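Local coordinates for PR domain zinc finger protein 2 (PDB 2QPW) that methylates a specific lysine of histone H3, using S-adenosyl-L-methionine as methyl donor, this chain being its N-terminal PR (SET-related) methyltransferase domain, at residues K65-V70 with V74-V79; V79-P82 with W86-I89; E14-V19 with R32-A37; E18-V23 with L100-W105. One frame throughout, in Å; residues are numbered along the deposited sequence.

Interaction 1 of 4, residues K65-V70 with V74-V79; sequences KKRSQV and VYMWEV
The flat guanidinium group of Arg67 has the methyl CE of Met76 over one face, set toward the rim of the group. Val70 CA lies at its edge, in the plane. The setting is the PR domain, a variant of the SET fold. Here the turn 66-70, which follows strand 63-65, folds back against strand 76-81, at Met76 and Glu78. Met76 CE is 4.2 Å from Arg67 NE, so a methyl rather than a charge meets this face. Arg67 reaches the strand because its chain leaves with CG anti to the backbone N (chi1 -176°) and then bends at chi2. Its far end also ties the turn together. Arg67 NH1 donates to Val70 O at 3.2 Å, but from well above the carbonyl plane. At the base of the turn, Gln69 OE1 takes the N-H of Lys66 on a lone pair at 2.8 Å. Across the contact, the Arg67 and Glu78 side chains pass at a slant, with guanidinium and carboxylate planes 65° apart. Arg67 CD lies 3.9 Å from Glu78 OE1, so the carboxylate meets the aliphatic part of the arginine. The charged atoms are not in contact: Arg67 NE and Glu78 OE2 stay 4.6 Å apart. Beneath this exposed pair, Val70 and Met76 are buried, and both touch Cys88 of strand 85-90. Their closest atoms are Val70 CG1 and Met76 CG, 4.2 Å apart.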
loop_
_atom_site.group_PDB
_atom_site.type_symbol
_atom_site.label_atom_id
_atom_site.label_comp_id
_atom_site.label_asym_id
_atom_site.label_seq_id
_atom_site.Cartn_x
_atom_site.Cartn_y
_atom_site.Cartn_z
ATOM N N LYS A 65 10.064 13.406 -5.345
ATOM C CA LYS A 65 10.033 13.894 -6.730
ATOM C C LYS A 65 8.916 14.938 -6.901
ATOM O O LYS A 65 7.926 14.935 -6.149
ATOM C CB LYS A 65 9.773 12.748 -7.722
ATOM C CG LYS A 65 10.754 11.551 -7.635
ATOM C CD LYS A 65 10.431 10.542 -8.715
ATOM C CE LYS A 65 11.305 9.310 -8.594
ATOM N NZ LYS A 65 10.929 8.357 -9.656
ATOM N N LYS A 66 9.074 15.842 -7.872
ATOM C CA LYS A 66 7.964 16.771 -8.202
ATOM C C LYS A 66 6.843 16.006 -8.910
ATOM O O LYS A 66 7.101 14.999 -9.581
ATOM C CB LYS A 66 8.416 17.920 -9.109
ATOM C CG LYS A 66 9.590 18.723 -8.613
ATOM C CD LYS A 66 9.909 19.833 -9.618
ATOM C CE LYS A 66 10.660 19.263 -10.824
ATOM N NZ LYS A 66 10.732 20.287 -11.903
ATOM N N ARG A 67 5.608 16.504 -8.784
ATOM C CA ARG A 67 4.458 15.845 -9.451
ATOM C C ARG A 67 4.706 15.581 -10.940
ATOM O O ARG A 67 4.270 14.543 -11.483
ATOM C CB ARG A 67 3.163 16.650 -9.250
ATOM C CG ARG A 67 1.886 15.979 -9.825
ATOM C CD ARG A 67 1.448 14.772 -8.959
ATOM N NE ARG A 67 0.696 13.722 -9.670
ATOM C CZ ARG A 67 1.242 12.726 -10.381
ATOM N NH1 ARG A 67 2.557 12.643 -10.526
ATOM N NH2 ARG A 67 0.471 11.811 -10.973
ATOM N N SER A 68 5.385 16.522 -11.614
ATOM C CA SER A 68 5.637 16.402 -13.060
ATOM C C SER A 68 6.607 15.262 -13.441
ATOM O O SER A 68 6.757 14.939 -14.627
ATOM C CB SER A 68 6.102 17.752 -13.639
ATOM O OG SER A 68 7.354 18.163 -13.101
ATOM N N GLN A 69 7.272 14.670 -12.451
ATOM C CA GLN A 69 8.238 13.573 -12.678
ATOM C C GLN A 69 7.668 12.183 -12.376
ATOM O O GLN A 69 8.287 11.167 -12.713
ATOM C CB GLN A 69 9.445 13.744 -11.746
ATOM C CG GLN A 69 10.254 15.019 -11.904
ATOM C CD GLN A 69 11.404 15.092 -10.901
ATOM O OE1 GLN A 69 11.204 15.350 -9.693
ATOM N NE2 GLN A 69 12.626 14.858 -11.393
ATOM N N VAL A 70 6.532 12.118 -11.689
ATOM C CA VAL A 70 5.942 10.812 -11.334
ATOM C C VAL A 70 4.923 10.402 -12.408
ATOM O O VAL A 70 4.200 11.243 -12.917
ATOM C CB VAL A 70 5.371 10.809 -9.896
ATOM C CG1 VAL A 70 4.809 9.430 -9.519
ATOM C CG2 VAL A 70 6.487 11.192 -8.910
ATOM N N VAL A 74 -0.206 4.903 -8.201
ATOM C CA VAL A 74 -0.383 3.619 -7.513
ATOM C C VAL A 74 0.657 3.416 -6.388
ATOM O O VAL A 74 0.297 3.107 -5.252
ATOM C CB VAL A 74 -0.337 2.439 -8.531
ATOM C CG1 VAL A 74 -0.330 1.121 -7.789
ATOM C CG2 VAL A 74 -1.546 2.548 -9.506
ATOM N N TYR A 75 1.926 3.650 -6.705
ATOM C CA TYR A 75 3.033 3.374 -5.795
ATOM C C TYR A 75 3.594 4.659 -5.125
ATOM O O TYR A 75 4.791 4.717 -4.825
ATOM C CB TYR A 75 4.129 2.629 -6.580
ATOM C CG TYR A 75 3.719 1.254 -7.073
ATOM C CD1 TYR A 75 3.485 0.222 -6.155
ATOM C CD2 TYR A 75 3.588 0.974 -8.437
ATOM C CE1 TYR A 75 3.147 -1.052 -6.567
ATOM C CE2 TYR A 75 3.210 -0.356 -8.866
ATOM C CZ TYR A 75 2.999 -1.335 -7.904
ATOM O OH TYR A 75 2.673 -2.655 -8.240
ATOM N N MET A 76 2.721 5.647 -4.857
ATOM C CA MET A 76 3.139 6.967 -4.342
ATOM C C MET A 76 2.099 7.642 -3.448
ATOM O O MET A 76 0.892 7.376 -3.572
ATOM C CB MET A 76 3.498 7.916 -5.513
ATOM C CG MET A 76 2.290 8.594 -6.221
ATOM S SD MET A 76 1.869 10.259 -5.535
ATOM C CE MET A 76 0.592 10.825 -6.629
ATOM N N TRP A 77 2.585 8.520 -2.569
ATOM C CA TRP A 77 1.743 9.425 -1.763
ATOM C C TRP A 77 2.291 10.855 -1.895
ATOM O O TRP A 77 3.487 11.050 -2.162
ATOM C CB TRP A 77 1.729 9.014 -0.274
ATOM C CG TRP A 77 0.942 7.715 -0.054
ATOM C CD1 TRP A 77 1.452 6.434 -0.026
ATOM C CD2 TRP A 77 -0.469 7.592 0.165
ATOM N NE1 TRP A 77 0.429 5.521 0.165
ATOM C CE2 TRP A 77 -0.755 6.199 0.292
ATOM C CE3 TRP A 77 -1.533 8.513 0.237
ATOM C CZ2 TRP A 77 -2.065 5.712 0.507
ATOM C CZ3 TRP A 77 -2.851 8.031 0.449
ATOM C CH2 TRP A 77 -3.096 6.619 0.547
ATOM N N GLU A 78 1.439 11.846 -1.641
ATOM C CA GLU A 78 1.908 13.262 -1.658
ATOM C C GLU A 78 2.032 13.820 -0.251
ATOM O O GLU A 78 1.116 13.644 0.571
ATOM C CB GLU A 78 0.964 14.101 -2.551
ATOM C CG GLU A 78 1.005 13.590 -4.013
ATOM C CD GLU A 78 0.056 14.322 -4.939
ATOM O OE1 GLU A 78 0.365 15.491 -5.272
ATOM O OE2 GLU A 78 -0.958 13.705 -5.376
ATOM N N VAL A 79 3.167 14.465 0.048
ATOM C CA VAL A 79 3.441 14.969 1.392
ATOM C C VAL A 79 4.090 16.336 1.229
ATOM O O VAL A 79 4.949 16.496 0.373
ATOM C CB VAL A 79 4.442 14.048 2.169
ATOM C CG1 VAL A 79 4.806 14.667 3.516
ATOM C CG2 VAL A 79 3.808 12.621 2.362
#

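Interaction 2 of 4, residues V79-P82 with W86-I89; sequences VYYP and WMCI
Tyr80 and Trp86 carry the aromatic part of this beta-hairpin contact. Their ring planes stand 57° apart, and the edge of the tyrosine points at the face of the indole in an edge-to-face pair. Trp86 CG is anti to its carbonyl carbon (chi1 -83°), which brings the indole over toward Tyr80. Tyr80 CD1 comes 3.8 Å from Trp86 NE1. A CH-pi contact adds to this: Tyr80 CB sits 3.7 Å from the centroid of the indole six-membered ring, almost on the ring normal. The indole thus lies across the start of the Tyr80 side chain.

Two backbone hydrogen bonds join Val79 and Met87, an antiparallel hydrogen-bonded pair. Val79 N to Met87 O is 2.9 Å and Met87 N to Val79 O is 3.0 Å. Tyr80 and Trp86 form the next, non-hydrogen-bonded pair.

Apolar contacts lie on the face bearing Val79 and Met87. Val79 CG2 meets Ile89 CG1 at 3.9 Å. The Tyr81 ring runs across both Met87 and Ile89: its CD2 is 4.0 Å from Met87 CB, and its CE2 is 4.0 Å from Ile89 CD1.

Strand 85-90 is the middle strand of a three-stranded antiparallel sheet. Strand 76-81 flanks it on one side and strand 63-65 on the other, where Lys64 makes a cation-pi contact with Tyr81.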
loop_
_atom_site.group_PDB
_atom_site.type_symbol
_atom_site.label_atom_id
_atom_site.label_comp_id
_atom_site.label_asym_id
_atom_site.label_seq_id
_atom_site.Cartn_x
_atom_site.Cartn_y
_atom_site.Cartn_z
ATOM N N VAL A 79 3.167 14.465 0.048
ATOM C CA VAL A 79 3.441 14.969 1.392
ATOM C C VAL A 79 4.090 16.336 1.229
ATOM O O VAL A 79 4.949 16.496 0.373
ATOM C CB VAL A 79 4.442 14.048 2.169
ATOM C CG1 VAL A 79 4.806 14.667 3.516
ATOM C CG2 VAL A 79 3.808 12.621 2.362
ATOM N N TYR A 80 3.667 17.292 2.040
ATOM C CA TYR A 80 4.164 18.685 1.966
ATOM C C TYR A 80 5.400 18.846 2.827
ATOM O O TYR A 80 5.397 18.434 4.007
ATOM C CB TYR A 80 3.083 19.648 2.496
ATOM C CG TYR A 80 3.523 21.105 2.562
ATOM C CD1 TYR A 80 3.574 21.873 1.402
ATOM C CD2 TYR A 80 3.920 21.688 3.771
ATOM C CE1 TYR A 80 3.997 23.211 1.424
ATOM C CE2 TYR A 80 4.339 23.065 3.814
ATOM C CZ TYR A 80 4.367 23.798 2.637
ATOM O OH TYR A 80 4.770 25.134 2.647
ATOM N N TYR A 81 6.424 19.505 2.263
ATOM C CA TYR A 81 7.646 19.865 3.023
ATOM C C TYR A 81 7.856 21.386 3.030
ATOM O O TYR A 81 8.042 21.977 1.977
ATOM C CB TYR A 81 8.881 19.158 2.423
ATOM C CG TYR A 81 8.759 17.652 2.596
ATOM C CD1 TYR A 81 9.286 17.013 3.711
ATOM C CD2 TYR A 81 8.045 16.889 1.657
ATOM C CE1 TYR A 81 9.116 15.618 3.895
ATOM C CE2 TYR A 81 7.855 15.522 1.831
ATOM C CZ TYR A 81 8.403 14.878 2.944
ATOM O OH TYR A 81 8.209 13.479 3.105
ATOM N N PRO A 82 7.860 22.002 4.213
ATOM C CA PRO A 82 7.974 23.489 4.292
ATOM C C PRO A 82 9.179 24.015 3.522
ATOM O O PRO A 82 10.291 23.498 3.702
ATOM C CB PRO A 82 8.219 23.736 5.779
ATOM C CG PRO A 82 7.678 22.550 6.466
ATOM C CD PRO A 82 7.751 21.384 5.542
ATOM N N TRP A 86 5.020 20.765 -2.269
ATOM C CA TRP A 86 4.335 19.468 -2.342
ATOM C C TRP A 86 5.218 18.481 -3.093
ATOM O O TRP A 86 5.634 18.758 -4.230
ATOM C CB TRP A 86 2.942 19.609 -3.019
ATOM C CG TRP A 86 1.930 20.065 -2.040
ATOM C CD1 TRP A 86 1.448 21.366 -1.841
ATOM C CD2 TRP A 86 1.299 19.246 -1.066
ATOM N NE1 TRP A 86 0.535 21.361 -0.804
ATOM C CE2 TRP A 86 0.434 20.075 -0.305
ATOM C CE3 TRP A 86 1.369 17.872 -0.764
ATOM C CZ2 TRP A 86 -0.355 19.573 0.742
ATOM C CZ3 TRP A 86 0.574 17.367 0.299
ATOM C CH2 TRP A 86 -0.264 18.211 1.029
ATOM N N MET A 87 5.532 17.350 -2.456
ATOM C CA MET A 87 6.402 16.386 -3.076
ATOM C C MET A 87 5.717 15.010 -3.174
ATOM O O MET A 87 4.849 14.698 -2.356
ATOM C CB MET A 87 7.755 16.378 -2.325
ATOM C CG MET A 87 8.441 17.854 -2.405
ATOM S SD MET A 87 9.105 18.235 -4.041
ATOM C CE MET A 87 10.206 16.979 -4.044
ATOM N N CYS A 88 6.029 14.254 -4.219
ATOM C CA CYS A 88 5.555 12.860 -4.324
ATOM C C CYS A 88 6.611 11.970 -3.685
ATOM O O CYS A 88 7.819 12.167 -3.917
ATOM C CB CYS A 88 5.381 12.450 -5.788
ATOM S SG CYS A 88 4.107 13.389 -6.633
ATOM N N ILE A 89 6.163 10.996 -2.887
ATOM C CA ILE A 89 7.042 10.000 -2.242
ATOM C C ILE A 89 6.848 8.713 -3.068
ATOM O O ILE A 89 5.786 8.075 -2.960
ATOM C CB ILE A 89 6.596 9.810 -0.779
ATOM C CG1 ILE A 89 6.574 11.162 -0.023
ATOM C CG2 ILE A 89 7.496 8.785 -0.053
ATOM C CD1 ILE A 89 7.935 11.992 -0.078
#

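Interaction 3 of 4, residues E14-V19 with R32-A37; sequences ETLAEV and RLFPSA
Leu16 reaches from a single 3-10 turn onto the backbone of strand 31-35. Its CB points toward the strand. CG lies anti to the carbonyl carbon, beside the backbone N (chi1 -78°), and stands 4.2 Å from Leu33 O. CD2 presses on Leu33, 3.4 Å from its O and 3.7 Å from its CB. CD1 also lies 3.9 Å from Leu33 O, and makes a loose contact with Phe34 CD1 at 4.4 Å. The Leu16 and Leu33 side chains lie at a slant to each other. Deeper in, Val19 CG1 meets Leu33 CD1 at 3.8 Å, so Leu33 is touched near its base by Leu16 and at its tip by Val19. No hydrogen bond crosses between the segments; the contact is van der Waals, with Leu16 methyls against the Leu33 carbonyl oxygen and side chain.

The turn that presents Leu16 is held by its own polar bonds. Glu18 OE1 accepts from both Thr15 N, at 2.8 Å, and Thr15 OG1, at 2.6 Å. The two donors come from the same face of the carboxylate, the hydroxyl from well above its plane. Glu18 N bonds in turn to Thr15 O. These bonds join the two ends of the turn.

The segment 14-19 lies just before helix 21-25, whose Leu24 touches both Val19 and Leu33. Strand 31-35 pairs antiparallel with strand 43-47 in a two-stranded sheet. Ile43 of that partner strand touches Leu16, and Val45 touches Leu33. The contact therefore joins the N-terminal arm to this small sheet of the PR domain.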
loop_
_atom_site.group_PDB
_atom_site.type_symbol
_atom_site.label_atom_id
_atom_site.label_comp_id
_atom_site.label_asym_id
_atom_site.label_seq_id
_atom_site.Cartn_x
_atom_site.Cartn_y
_atom_site.Cartn_z
ATOM N N GLU A 14 4.650 -9.769 -11.777
ATOM C CA GLU A 14 5.562 -9.597 -10.648
ATOM C C GLU A 14 5.380 -10.770 -9.695
ATOM O O GLU A 14 4.267 -10.969 -9.173
ATOM C CB GLU A 14 5.210 -8.286 -9.934
ATOM C CG GLU A 14 6.045 -7.946 -8.726
ATOM C CD GLU A 14 5.433 -6.759 -7.988
ATOM O OE1 GLU A 14 4.294 -6.890 -7.456
ATOM O OE2 GLU A 14 6.081 -5.681 -7.993
ATOM N N THR A 15 6.450 -11.539 -9.447
ATOM C CA THR A 15 6.393 -12.697 -8.527
ATOM C C THR A 15 7.168 -12.498 -7.212
ATOM O O THR A 15 7.883 -11.508 -7.075
ATOM C CB THR A 15 6.874 -13.988 -9.224
ATOM O OG1 THR A 15 8.316 -14.015 -9.243
ATOM C CG2 THR A 15 6.333 -14.022 -10.652
ATOM N N LEU A 16 7.025 -13.419 -6.246
ATOM C CA LEU A 16 7.795 -13.302 -4.991
ATOM C C LEU A 16 9.306 -13.275 -5.231
ATOM O O LEU A 16 10.061 -12.587 -4.514
ATOM C CB LEU A 16 7.426 -14.380 -3.945
ATOM C CG LEU A 16 6.158 -14.231 -3.131
ATOM C CD1 LEU A 16 5.880 -15.526 -2.324
ATOM C CD2 LEU A 16 6.207 -12.992 -2.191
ATOM N N ALA A 17 9.748 -14.004 -6.260
ATOM C CA ALA A 17 11.163 -14.024 -6.608
ATOM C C ALA A 17 11.741 -12.643 -6.896
ATOM O O ALA A 17 12.934 -12.452 -6.683
ATOM C CB ALA A 17 11.418 -14.979 -7.782
ATOM N N GLU A 18 10.927 -11.681 -7.359
ATOM C CA GLU A 18 11.448 -10.342 -7.683
ATOM C C GLU A 18 11.425 -9.271 -6.580
ATOM O O GLU A 18 11.801 -8.116 -6.825
ATOM C CB GLU A 18 10.830 -9.729 -8.935
ATOM C CG GLU A 18 9.590 -10.301 -9.458
ATOM C CD GLU A 18 9.827 -11.551 -10.285
ATOM O OE1 GLU A 18 8.835 -12.069 -10.825
ATOM O OE2 GLU A 18 10.983 -12.028 -10.391
ATOM N N VAL A 19 10.958 -9.626 -5.396
ATOM C CA VAL A 19 10.910 -8.644 -4.317
ATOM C C VAL A 19 12.366 -8.497 -3.799
ATOM O O VAL A 19 13.065 -9.527 -3.678
ATOM C CB VAL A 19 9.987 -9.119 -3.188
ATOM C CG1 VAL A 19 9.997 -8.114 -2.005
ATOM C CG2 VAL A 19 8.562 -9.351 -3.729
ATOM N N ARG A 32 2.439 -11.099 5.626
ATOM C CA ARG A 32 3.345 -11.795 4.681
ATOM C C ARG A 32 3.090 -11.284 3.271
ATOM O O ARG A 32 1.987 -10.787 2.978
ATOM C CB ARG A 32 3.108 -13.327 4.712
ATOM C CG ARG A 32 1.778 -13.789 4.100
ATOM C CD ARG A 32 1.767 -15.333 3.885
ATOM N NE ARG A 32 1.799 -16.039 5.174
ATOM C CZ ARG A 32 2.872 -16.655 5.681
ATOM N NH1 ARG A 32 4.028 -16.688 5.010
ATOM N NH2 ARG A 32 2.791 -17.249 6.860
ATOM N N LEU A 33 4.089 -11.417 2.393
ATOM C CA LEU A 33 3.909 -11.107 0.952
ATOM C C LEU A 33 3.470 -12.344 0.163
ATOM O O LEU A 33 4.020 -13.447 0.374
ATOM C CB LEU A 33 5.224 -10.556 0.354
ATOM C CG LEU A 33 5.797 -9.284 1.002
ATOM C CD1 LEU A 33 6.928 -8.762 0.117
ATOM C CD2 LEU A 33 4.733 -8.198 1.152
ATOM N N PHE A 34 2.500 -12.174 -0.744
ATOM C CA PHE A 34 1.928 -13.289 -1.493
ATOM C C PHE A 34 1.124 -12.692 -2.633
ATOM O O PHE A 34 0.581 -11.593 -2.469
ATOM C CB PHE A 34 1.015 -14.162 -0.577
ATOM C CG PHE A 34 0.780 -15.551 -1.112
ATOM C CD1 PHE A 34 1.801 -16.494 -1.102
ATOM C CD2 PHE A 34 -0.435 -15.881 -1.695
ATOM C CE1 PHE A 34 1.609 -17.753 -1.640
ATOM C CE2 PHE A 34 -0.646 -17.159 -2.222
ATOM C CZ PHE A 34 0.383 -18.081 -2.199
ATOM N N PRO A 35 1.051 -13.380 -3.817
ATOM C CA PRO A 35 0.231 -12.808 -4.913
ATOM C C PRO A 35 -1.131 -12.195 -4.484
ATOM O O PRO A 35 -1.856 -12.797 -3.662
ATOM C CB PRO A 35 0.048 -14.015 -5.860
ATOM C CG PRO A 35 1.323 -14.763 -5.715
ATOM C CD PRO A 35 1.733 -14.625 -4.244
ATOM N N SER A 36 -1.470 -11.010 -5.006
ATOM C CA SER A 36 -2.709 -10.308 -4.634
ATOM C C SER A 36 -3.918 -11.049 -5.210
ATOM O O SER A 36 -3.802 -11.595 -6.287
ATOM C CB SER A 36 -2.715 -8.894 -5.226
ATOM O OG SER A 36 -3.897 -8.204 -4.828
ATOM N N ALA A 37 -5.031 -11.111 -4.495
ATOM C CA ALA A 37 -6.272 -11.684 -5.086
ATOM C C ALA A 37 -6.997 -10.640 -5.939
ATOM O O ALA A 37 -7.740 -10.987 -6.888
ATOM C CB ALA A 37 -7.208 -12.209 -3.969
#

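Interaction 4 of 4, residues E18-V23 with L100-W105; sequences EVPEHV and LRYVNW
Tyr102 and Val19 approach from opposite directions, with the phenol end of the ring meeting the branched end of the valine. Both Val19 methyls take part: CG1 lies 4.0 Å from Tyr102 CZ, and CG2 lies 4.0 Å from Tyr102 CE1. The ring comes to this place with CG anti to the carbonyl carbon and beside the backbone N (chi1 -67°). Pro20 and Val23 meet the tyrosine at a slant. Pro20 CD is 3.5 Å from Tyr102 OH, and Val23 CG1 is 4.0 Å from Tyr102 CE2. The three residues meet the outer end of the ring from one side of its plane. On the other face, Arg101 CD lies over the rim, near CE2.

The hydroxyl is buried among carbons but has a polar partner. A water in the plane of the ring, at its edge, bonds to Tyr102 OH at 2.7 Å. The same water gives a weak, long bond to Glu18 O. It therefore bridges the two segments, though loosely on the Glu18 side.

Pro20 occupies the N-cap position of helix 21-25, and Val23 lies within that helix. Segment 100-105 leads into strand 104-119, which is central to the mixed sheet of the SET-type core. Ile43 and Val45 of strand 43-47 also touch Tyr102, so the ring packs among the N-terminal helix, this strand and the lead-in to the core sheet.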
loop_
_atom_site.group_PDB
_atom_site.type_symbol
_atom_site.label_atom_id
_atom_site.label_comp_id
_atom_site.label_asym_id
_atom_site.label_seq_id
_atom_site.Cartn_x
_atom_site.Cartn_y
_atom_site.Cartn_z
ATOM N N GLU A 18 10.927 -11.681 -7.359
ATOM C CA GLU A 18 11.448 -10.342 -7.683
ATOM C C GLU A 18 11.425 -9.271 -6.580
ATOM O O GLU A 18 11.801 -8.116 -6.825
ATOM C CB GLU A 18 10.830 -9.729 -8.935
ATOM C CG GLU A 18 9.590 -10.301 -9.458
ATOM C CD GLU A 18 9.827 -11.551 -10.285
ATOM O OE1 GLU A 18 8.835 -12.069 -10.825
ATOM O OE2 GLU A 18 10.983 -12.028 -10.391
ATOM N N VAL A 19 10.958 -9.626 -5.396
ATOM C CA VAL A 19 10.910 -8.644 -4.317
ATOM C C VAL A 19 12.366 -8.497 -3.799
ATOM O O VAL A 19 13.065 -9.527 -3.678
ATOM C CB VAL A 19 9.987 -9.119 -3.188
ATOM C CG1 VAL A 19 9.997 -8.114 -2.005
ATOM C CG2 VAL A 19 8.562 -9.351 -3.729
ATOM N N PRO A 20 12.827 -7.251 -3.533
ATOM C CA PRO A 20 14.180 -7.103 -2.945
ATOM C C PRO A 20 14.331 -7.899 -1.641
ATOM O O PRO A 20 13.413 -7.922 -0.823
ATOM C CB PRO A 20 14.280 -5.595 -2.660
ATOM C CG PRO A 20 13.359 -4.950 -3.677
ATOM C CD PRO A 20 12.195 -5.935 -3.784
ATOM N N GLU A 21 15.490 -8.549 -1.438
ATOM C CA GLU A 21 15.717 -9.312 -0.219
ATOM C C GLU A 21 15.518 -8.488 1.044
ATOM O O GLU A 21 14.928 -8.959 2.017
ATOM C CB GLU A 21 17.135 -9.932 -0.206
ATOM C CG GLU A 21 17.488 -10.655 -1.494
ATOM C CD GLU A 21 16.923 -12.068 -1.554
ATOM O OE1 GLU A 21 16.690 -12.551 -2.701
ATOM O OE2 GLU A 21 16.732 -12.704 -0.487
ATOM N N HIS A 22 16.016 -7.247 1.068
ATOM C CA HIS A 22 15.885 -6.455 2.293
ATOM C C HIS A 22 14.442 -6.064 2.596
ATOM O O HIS A 22 14.081 -5.847 3.770
ATOM C CB HIS A 22 16.802 -5.197 2.303
ATOM C CG HIS A 22 16.375 -4.124 1.351
ATOM N ND1 HIS A 22 16.706 -4.135 0.015
ATOM C CD2 HIS A 22 15.652 -2.992 1.551
ATOM C CE1 HIS A 22 16.200 -3.068 -0.573
ATOM N NE2 HIS A 22 15.561 -2.355 0.338
ATOM N N VAL A 23 13.600 -6.024 1.561
ATOM C CA VAL A 23 12.175 -5.741 1.794
ATOM C C VAL A 23 11.467 -6.906 2.509
ATOM O O VAL A 23 10.719 -6.709 3.498
ATOM C CB VAL A 23 11.498 -5.311 0.466
ATOM C CG1 VAL A 23 10.002 -5.253 0.632
ATOM C CG2 VAL A 23 12.081 -3.936 0.040
ATOM N N LEU A 100 5.331 -1.746 2.621
ATOM C CA LEU A 100 4.044 -1.007 2.389
ATOM C C LEU A 100 3.732 -0.736 0.933
ATOM O O LEU A 100 2.549 -0.684 0.542
ATOM C CB LEU A 100 3.966 0.299 3.213
ATOM C CG LEU A 100 3.668 0.139 4.709
ATOM C CD1 LEU A 100 4.948 -0.299 5.502
ATOM C CD2 LEU A 100 3.135 1.437 5.240
ATOM N N ARG A 101 4.776 -0.655 0.103
ATOM C CA ARG A 101 4.606 -0.531 -1.371
ATOM C C ARG A 101 3.676 -1.606 -1.983
ATOM O O ARG A 101 2.890 -1.357 -2.938
ATOM C CB ARG A 101 5.978 -0.653 -2.050
ATOM C CG ARG A 101 5.887 -0.652 -3.610
ATOM C CD ARG A 101 7.122 -1.151 -4.270
ATOM N NE ARG A 101 7.072 -1.022 -5.725
ATOM C CZ ARG A 101 6.623 -1.939 -6.582
ATOM N NH1 ARG A 101 6.144 -3.124 -6.182
ATOM N NH2 ARG A 101 6.703 -1.681 -7.873
ATOM N N TYR A 102 3.781 -2.808 -1.441
ATOM C CA TYR A 102 3.048 -3.981 -1.962
ATOM C C TYR A 102 1.577 -4.073 -1.512
ATOM O O TYR A 102 0.838 -4.950 -2.004
ATOM C CB TYR A 102 3.826 -5.253 -1.592
ATOM C CG TYR A 102 5.154 -5.327 -2.310
ATOM C CD1 TYR A 102 5.234 -5.890 -3.581
ATOM C CD2 TYR A 102 6.338 -4.785 -1.740
ATOM C CE1 TYR A 102 6.449 -5.946 -4.294
ATOM C CE2 TYR A 102 7.559 -4.815 -2.450
ATOM C CZ TYR A 102 7.608 -5.418 -3.705
ATOM O OH TYR A 102 8.774 -5.481 -4.413
ATOM N N VAL A 103 1.141 -3.211 -0.576
ATOM C CA VAL A 103 -0.299 -3.157 -0.189
ATOM C C VAL A 103 -1.129 -2.602 -1.366
ATOM O O VAL A 103 -0.986 -1.411 -1.774
ATOM C CB VAL A 103 -0.519 -2.286 1.070
ATOM C CG1 VAL A 103 -2.021 -2.112 1.402
ATOM C CG2 VAL A 103 0.284 -2.840 2.273
ATOM N N ASN A 104 -1.969 -3.459 -1.937
ATOM C CA ASN A 104 -2.804 -3.052 -3.060
ATOM C C ASN A 104 -3.935 -2.102 -2.644
ATOM O O ASN A 104 -4.292 -2.024 -1.474
ATOM C CB ASN A 104 -3.366 -4.291 -3.782
ATOM C CG ASN A 104 -3.636 -4.047 -5.268
ATOM O OD1 ASN A 104 -3.468 -2.926 -5.783
ATOM N ND2 ASN A 104 -4.087 -5.104 -5.968
ATOM N N TRP A 105 -4.516 -1.384 -3.624
ATOM C CA TRP A 105 -5.616 -0.459 -3.365
ATOM C C TRP A 105 -6.972 -1.188 -3.510
ATOM O O TRP A 105 -7.171 -1.991 -4.439
ATOM C CB TRP A 105 -5.579 0.675 -4.395
ATOM C CG TRP A 105 -4.486 1.656 -4.211
ATOM C CD1 TRP A 105 -3.160 1.507 -4.572
ATOM C CD2 TRP A 105 -4.596 2.945 -3.606
ATOM N NE1 TRP A 105 -2.452 2.639 -4.235
ATOM C CE2 TRP A 105 -3.308 3.536 -3.644
ATOM C CE3 TRP A 105 -5.664 3.674 -3.064
ATOM C CZ2 TRP A 105 -3.067 4.839 -3.176
ATOM C CZ3 TRP A 105 -5.425 4.968 -2.612
ATOM C CH2 TRP A 105 -4.133 5.518 -2.636
HETATM O O HOH W 1 8.878 -6.391 -6.990
#

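The contacts form two groups. Interactions 1 and 2 lie about 9 Å apart between centres and share Val79 and strand 76-81, all in the sheet of strands 63-65, 85-90 and 76-81. Interactions 3 and 4 lie about 8 Å apart between centres, share Glu18 and Val19, and are joined by a salt bridge from Glu14 to Arg101. Along the chain, interaction 3 closes before interaction 1 opens, while interaction 4 spans interactions 1 and 2. Interactions 2 and 3 are about 29 Å apart between centres, on opposite sides of the chain's centre. Trp105 NE1 bonds to Val74 O and its ring packs on Trp77, while Arg101 meets Tyr75. Segment 100-105 thus connects the N-terminal arm and the hairpin sheet.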